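Local coordinates for putative uncharacterized protein (Enterobacter cloacae, PDB 4HFK) that probably serves as a type VI secretion immunity protein, neutralising a partner amidase toxin so that the cell survives its own or a sibling's effector, at residues B[24-29]-B[64-69]; B[59-64]-B[90-95]. All coordinates share one frame; numbering follows the deposited sequence.

How the contacts relate
Contacts 1 and 2 both rest on helix 52-66 and share Ser64, yet they use different sides of that helix: in contact 1 Leu66 meets the end of helix 11-27, whereas in contact 2 Val61 meets the turn 90-95 that follows helix 79-87. Their centres lie 12 Å apart. Lys26 ties them together, its CD packing 3.6 Å from Ile62 CG2 while its NZ forms a long, weak ion pair with Asp59 OD1 at 3.4 Å. A second bridge is apolar, Leu65 CD1 lying 4.1 Å from Ala91 CB. The sulfate, probably taken up from the crystallisation liquor, belongs to the outer side of contact 2, bound to Arg93.

Contact 1: residues B[24-29]-B[64-69]; sequences IGKIAD and SLLKQK
Leu66 supplies more than half of the surface buried here, and its two methyls divide the work: CD1 lies 3.6 Å from Lys26 CB, and CD2 lies 3.7 Å from Ile27 CG2. A forked leucine suits this place because one side chain can serve two consecutive residues at the end of the opposing helix, crossing each of them at about a right angle. Lys26 contributes its hydrocarbon part. Its chain runs extended past the leucine, with Lys26 CD 3.8 Å from Leu66 CD1, and bends only at the last torsion (chi4 -55°), where the ammonium group turns away from Leu66. A lysine can thus pack like an aliphatic residue near its backbone and still carry its charge away from the apolar contact. Ile27 offers its CG2 branch to Leu66 because CG1 stands between the backbone N and the carbonyl carbon (chi1 53°), leading toward other neighbours. The backbones remain well apart, 8.3 Å between Ile27 CA and Leu66 CA. The contact joins the C-terminal end of helix 11-27 to that of helix 52-66 in this all-helical chain; helix 79-87 adjoins both, with Gln79 against Ile27 and Ile86 against Leu66, while Leu33 of the second subunit also packs on Ile27.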
loop_
_atom_site.group_PDB
_atom_site.type_symbol
_atom_site.label_atom_id
_atom_site.label_comp_id
_atom_site.label_asym_id
_atom_site.label_seq_id
_atom_site.Cartn_x
_atom_site.Cartn_y
_atom_site.Cartn_z
ATOM N N ILE B 24 -2.329 3.553 -6.148
ATOM C CA ILE B 24 -1.057 3.039 -6.661
ATOM C C ILE B 24 -1.150 2.800 -8.162
ATOM O O ILE B 24 -0.230 3.134 -8.905
ATOM C CB ILE B 24 -0.644 1.749 -5.934
ATOM C CG1 ILE B 24 -0.280 2.075 -4.480
ATOM C CG2 ILE B 24 0.546 1.096 -6.627
ATOM C CD1 ILE B 24 -0.084 0.863 -3.593
ATOM N N GLY B 25 -2.280 2.252 -8.605
ATOM C CA GLY B 25 -2.516 2.005 -10.016
ATOM C C GLY B 25 -2.532 3.283 -10.833
ATOM O O GLY B 25 -2.080 3.304 -11.981
ATOM N N LYS B 26 -3.060 4.355 -10.250
ATOM C CA LYS B 26 -3.121 5.632 -10.940
ATOM C C LYS B 26 -1.773 6.347 -11.021
ATOM O O LYS B 26 -1.547 7.104 -11.957
ATOM C CB LYS B 26 -4.150 6.556 -10.275
ATOM C CG LYS B 26 -5.590 6.116 -10.479
ATOM C CD LYS B 26 -6.556 7.143 -9.900
ATOM C CE LYS B 26 -7.991 6.641 -10.003
ATOM N NZ LYS B 26 -8.351 6.265 -11.405
ATOM N N ILE B 27 -0.890 6.138 -10.044
ATOM C CA ILE B 27 0.402 6.841 -10.048
ATOM C C ILE B 27 1.557 6.016 -10.622
ATOM O O ILE B 27 2.629 6.547 -10.898
ATOM C CB ILE B 27 0.816 7.361 -8.647
ATOM C CG1 ILE B 27 0.773 6.244 -7.600
ATOM C CG2 ILE B 27 -0.073 8.501 -8.212
ATOM C CD1 ILE B 27 2.118 5.677 -7.247
ATOM N N ALA B 28 1.343 4.715 -10.780
ATOM C CA ALA B 28 2.401 3.827 -11.260
ATOM C C ALA B 28 2.786 4.175 -12.700
ATOM O O ALA B 28 1.921 4.278 -13.567
ATOM C CB ALA B 28 1.961 2.395 -11.170
ATOM N N ASP B 29 4.080 4.369 -12.940
ATOM C CA ASP B 29 4.586 4.615 -14.291
ATOM C C ASP B 29 5.041 3.261 -14.798
ATOM O O ASP B 29 6.226 3.040 -15.062
ATOM C CB ASP B 29 5.762 5.601 -14.271
ATOM C CG ASP B 29 6.920 5.109 -13.417
ATOM O OD1 ASP B 29 6.657 4.471 -12.369
ATOM O OD2 ASP B 29 8.090 5.315 -13.817
ATOM N N SER B 64 -8.985 13.729 -7.523
ATOM C CA SER B 64 -8.844 15.079 -7.001
ATOM C C SER B 64 -7.708 15.199 -5.979
ATOM O O SER B 64 -6.915 16.141 -6.034
ATOM C CB SER B 64 -10.163 15.541 -6.380
ATOM O OG SER B 64 -10.039 16.862 -5.871
ATOM N N LEU B 65 -7.629 14.255 -5.042
ATOM C CA LEU B 65 -6.605 14.321 -3.998
ATOM C C LEU B 65 -5.192 14.033 -4.525
ATOM O O LEU B 65 -4.214 14.593 -4.024
ATOM C CB LEU B 65 -6.950 13.392 -2.825
ATOM C CG LEU B 65 -8.088 13.845 -1.904
ATOM C CD1 LEU B 65 -8.284 12.871 -0.746
ATOM C CD2 LEU B 65 -7.830 15.235 -1.362
ATOM N N LEU B 66 -5.092 13.170 -5.539
ATOM C CA LEU B 66 -3.798 12.836 -6.144
ATOM C C LEU B 66 -3.076 14.074 -6.680
ATOM O O LEU B 66 -1.847 14.086 -6.782
ATOM C CB LEU B 66 -3.954 11.788 -7.255
ATOM C CG LEU B 66 -3.976 10.318 -6.820
ATOM C CD1 LEU B 66 -4.180 9.398 -8.011
ATOM C CD2 LEU B 66 -2.693 9.938 -6.086
ATOM N N LYS B 67 -3.838 15.120 -6.990
ATOM C CA LYS B 67 -3.257 16.362 -7.494
ATOM C C LYS B 67 -2.442 17.114 -6.433
ATOM O O LYS B 67 -1.599 17.950 -6.764
ATOM C CB LYS B 67 -4.355 17.267 -8.059
ATOM C CG LYS B 67 -5.058 16.674 -9.279
ATOM C CD LYS B 67 -6.242 17.534 -9.703
ATOM C CE LYS B 67 -6.874 16.988 -10.985
ATOM N NZ LYS B 67 -8.049 17.806 -11.419
ATOM N N GLN B 68 -2.709 16.834 -5.162
ATOM C CA GLN B 68 -1.953 17.467 -4.085
ATOM C C GLN B 68 -0.487 17.057 -4.195
ATOM O O GLN B 68 -0.180 15.884 -4.439
ATOM C CB GLN B 68 -2.505 17.047 -2.725
ATOM C CG GLN B 68 -3.765 17.775 -2.303
ATOM C CD GLN B 68 -3.663 18.276 -0.877
ATOM O OE1 GLN B 68 -3.238 17.544 0.017
ATOM N NE2 GLN B 68 -4.022 19.537 -0.661
ATOM N N LYS B 69 0.415 18.020 -4.039
ATOM C CA LYS B 69 1.844 17.735 -4.110
ATOM C C LYS B 69 2.436 17.638 -2.711
ATOM O O LYS B 69 2.238 18.529 -1.882
ATOM C CB LYS B 69 2.575 18.814 -4.912
ATOM C CG LYS B 69 2.186 18.865 -6.387
ATOM C CD LYS B 69 3.290 19.499 -7.226
#

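Contact 2: residues B[59-64]-B[90-95]; sequences DEVIVS and DAIRPL. With SO4 (sulfate ion), chain E.
Segment 59-64, in the C-terminal half of helix 52-66, comes nearest the turn 90-95 at Val61 and Ile92, whose CA atoms are 6.8 Å apart. In this small all-helical fold, the turn follows helix 79-87 and tightens into a 3-10 segment at 93-95, with Leu95 N bonded to Ile92 O. Val61 is the central residue of the contact, a compact branched residue that can face several partners from a helical backbone. Val61 CG1, set anti to the backbone N (chi1 171°), lies 3.8 Å from Ala91 CB and equally close to Ile92 CD1; the small methyl of Ala91 is consistent with the close approach of the turn. Val61 CG2 points at Leu95 CD1 tip to tip, a looser approach of 4.2 Å. Ile92 is longer and buried, reaching onward to Ala58, and Leu95 also packs on Ala58 and Lys57. On the outer side the chemistry becomes polar. A bend in the Arg93 chain brings CG and CD as well as NH1 close to sulfate O1, and the guanidinium meets Asp90 and the sulfate at its edge. Lys96 and Gln12 also bond the ion. Arg93 NH1 donates to sulfate O1 at 2.9 Å, while Arg93 NH2 makes a nearly straight salt-bridging hydrogen bond (175°) to Asp90 OD1 at 2.7 Å.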
loop_
_atom_site.group_PDB
_atom_site.type_symbol
_atom_site.label_atom_id
_atom_site.label_comp_id
_atom_site.label_asym_id
_atom_site.label_seq_id
_atom_site.Cartn_x
_atom_site.Cartn_y
_atom_site.Cartn_z
ATOM N N ASP B 59 -13.443 7.011 -6.399
ATOM C CA ASP B 59 -12.523 7.160 -7.517
ATOM C C ASP B 59 -12.391 8.628 -7.923
ATOM O O ASP B 59 -11.311 9.076 -8.300
ATOM C CB ASP B 59 -12.977 6.317 -8.710
ATOM C CG ASP B 59 -11.855 6.070 -9.693
ATOM O OD1 ASP B 59 -10.869 5.400 -9.312
ATOM O OD2 ASP B 59 -11.960 6.540 -10.842
ATOM N N GLU B 60 -13.489 9.375 -7.851
ATOM C CA GLU B 60 -13.439 10.814 -8.108
ATOM C C GLU B 60 -12.622 11.531 -7.039
ATOM O O GLU B 60 -11.827 12.425 -7.344
ATOM C CB GLU B 60 -14.850 11.408 -8.133
ATOM C CG GLU B 60 -15.698 10.948 -9.307
ATOM N N VAL B 61 -12.830 11.152 -5.780
ATOM C CA VAL B 61 -12.093 11.770 -4.683
ATOM C C VAL B 61 -10.604 11.500 -4.869
ATOM O O VAL B 61 -9.775 12.400 -4.729
ATOM C CB VAL B 61 -12.588 11.256 -3.306
ATOM C CG1 VAL B 61 -11.680 11.735 -2.197
ATOM C CG2 VAL B 61 -14.020 11.718 -3.056
ATOM N N ILE B 62 -10.276 10.258 -5.217
ATOM C CA ILE B 62 -8.897 9.871 -5.502
ATOM C C ILE B 62 -8.245 10.779 -6.560
ATOM O O ILE B 62 -7.146 11.309 -6.348
ATOM C CB ILE B 62 -8.836 8.401 -5.967
ATOM C CG1 ILE B 62 -9.114 7.459 -4.791
ATOM C CG2 ILE B 62 -7.487 8.074 -6.564
ATOM C CD1 ILE B 62 -9.315 6.017 -5.204
ATOM N N VAL B 63 -8.913 10.954 -7.697
ATOM C CA VAL B 63 -8.342 11.747 -8.786
ATOM C C VAL B 63 -8.070 13.186 -8.328
ATOM O O VAL B 63 -7.035 13.772 -8.667
ATOM C CB VAL B 63 -9.240 11.715 -10.047
ATOM C CG1 VAL B 63 -8.735 12.694 -11.094
ATOM C CG2 VAL B 63 -9.275 10.301 -10.633
ATOM N N SER B 64 -8.985 13.729 -7.523
ATOM C CA SER B 64 -8.844 15.079 -7.001
ATOM C C SER B 64 -7.708 15.199 -5.979
ATOM O O SER B 64 -6.915 16.141 -6.034
ATOM C CB SER B 64 -10.163 15.541 -6.380
ATOM O OG SER B 64 -10.039 16.862 -5.871
ATOM N N ASP B 90 -10.223 12.386 5.395
ATOM C CA ASP B 90 -11.592 12.784 5.711
ATOM C C ASP B 90 -12.477 12.770 4.460
ATOM O O ASP B 90 -13.662 12.439 4.528
ATOM C CB ASP B 90 -11.611 14.185 6.343
ATOM C CG ASP B 90 -11.139 14.194 7.796
ATOM O OD1 ASP B 90 -10.698 13.141 8.314
ATOM O OD2 ASP B 90 -11.207 15.279 8.428
ATOM N N ALA B 91 -11.906 13.123 3.313
ATOM C CA ALA B 91 -12.688 13.145 2.078
ATOM C C ALA B 91 -13.187 11.756 1.667
ATOM O O ALA B 91 -14.262 11.614 1.088
ATOM C CB ALA B 91 -11.893 13.798 0.946
ATOM N N ILE B 92 -12.406 10.726 1.963
ATOM C CA ILE B 92 -12.795 9.361 1.624
ATOM C C ILE B 92 -13.724 8.780 2.701
ATOM O O ILE B 92 -14.558 7.911 2.418
ATOM C CB ILE B 92 -11.531 8.478 1.442
ATOM C CG1 ILE B 92 -10.880 8.758 0.073
ATOM C CG2 ILE B 92 -11.854 6.990 1.594
ATOM C CD1 ILE B 92 -11.638 8.128 -1.115
ATOM N N ARG B 93 -13.598 9.294 3.928
ATOM C CA ARG B 93 -14.240 8.685 5.105
ATOM C C ARG B 93 -15.756 8.406 5.007
ATOM O O ARG B 93 -16.196 7.312 5.349
ATOM C CB ARG B 93 -13.892 9.439 6.415
ATOM C CG ARG B 93 -14.277 8.639 7.685
ATOM C CD ARG B 93 -13.658 9.145 9.006
ATOM N NE ARG B 93 -12.513 10.044 8.828
ATOM C CZ ARG B 93 -11.251 9.634 8.742
ATOM N NH1 ARG B 93 -10.978 8.342 8.805
ATOM N NH2 ARG B 93 -10.264 10.510 8.573
ATOM N N PRO B 94 -16.557 9.374 4.541
ATOM C CA PRO B 94 -17.985 9.036 4.513
ATOM C C PRO B 94 -18.337 7.921 3.525
ATOM O O PRO B 94 -19.387 7.290 3.676
ATOM C CB PRO B 94 -18.652 10.339 4.059
ATOM C CG PRO B 94 -17.561 11.125 3.379
ATOM C CD PRO B 94 -16.309 10.765 4.115
ATOM N N LEU B 95 -17.477 7.684 2.536
ATOM C CA LEU B 95 -17.722 6.626 1.564
ATOM C C LEU B 95 -17.500 5.237 2.181
ATOM O O LEU B 95 -17.754 4.210 1.543
ATOM C CB LEU B 95 -16.857 6.850 0.326
ATOM C CG LEU B 95 -17.123 8.236 -0.272
ATOM C CD1 LEU B 95 -16.129 8.569 -1.364
ATOM C CD2 LEU B 95 -18.568 8.335 -0.794
HETATM S S SO4 E . -12.890 4.849 10.045
HETATM O O1 SO4 E . -12.547 5.895 9.072
HETATM O O2 SO4 E . -12.481 3.540 9.502
HETATM O O3 SO4 E . -12.177 5.095 11.305
HETATM O O4 SO4 E . -14.328 4.853 10.323
#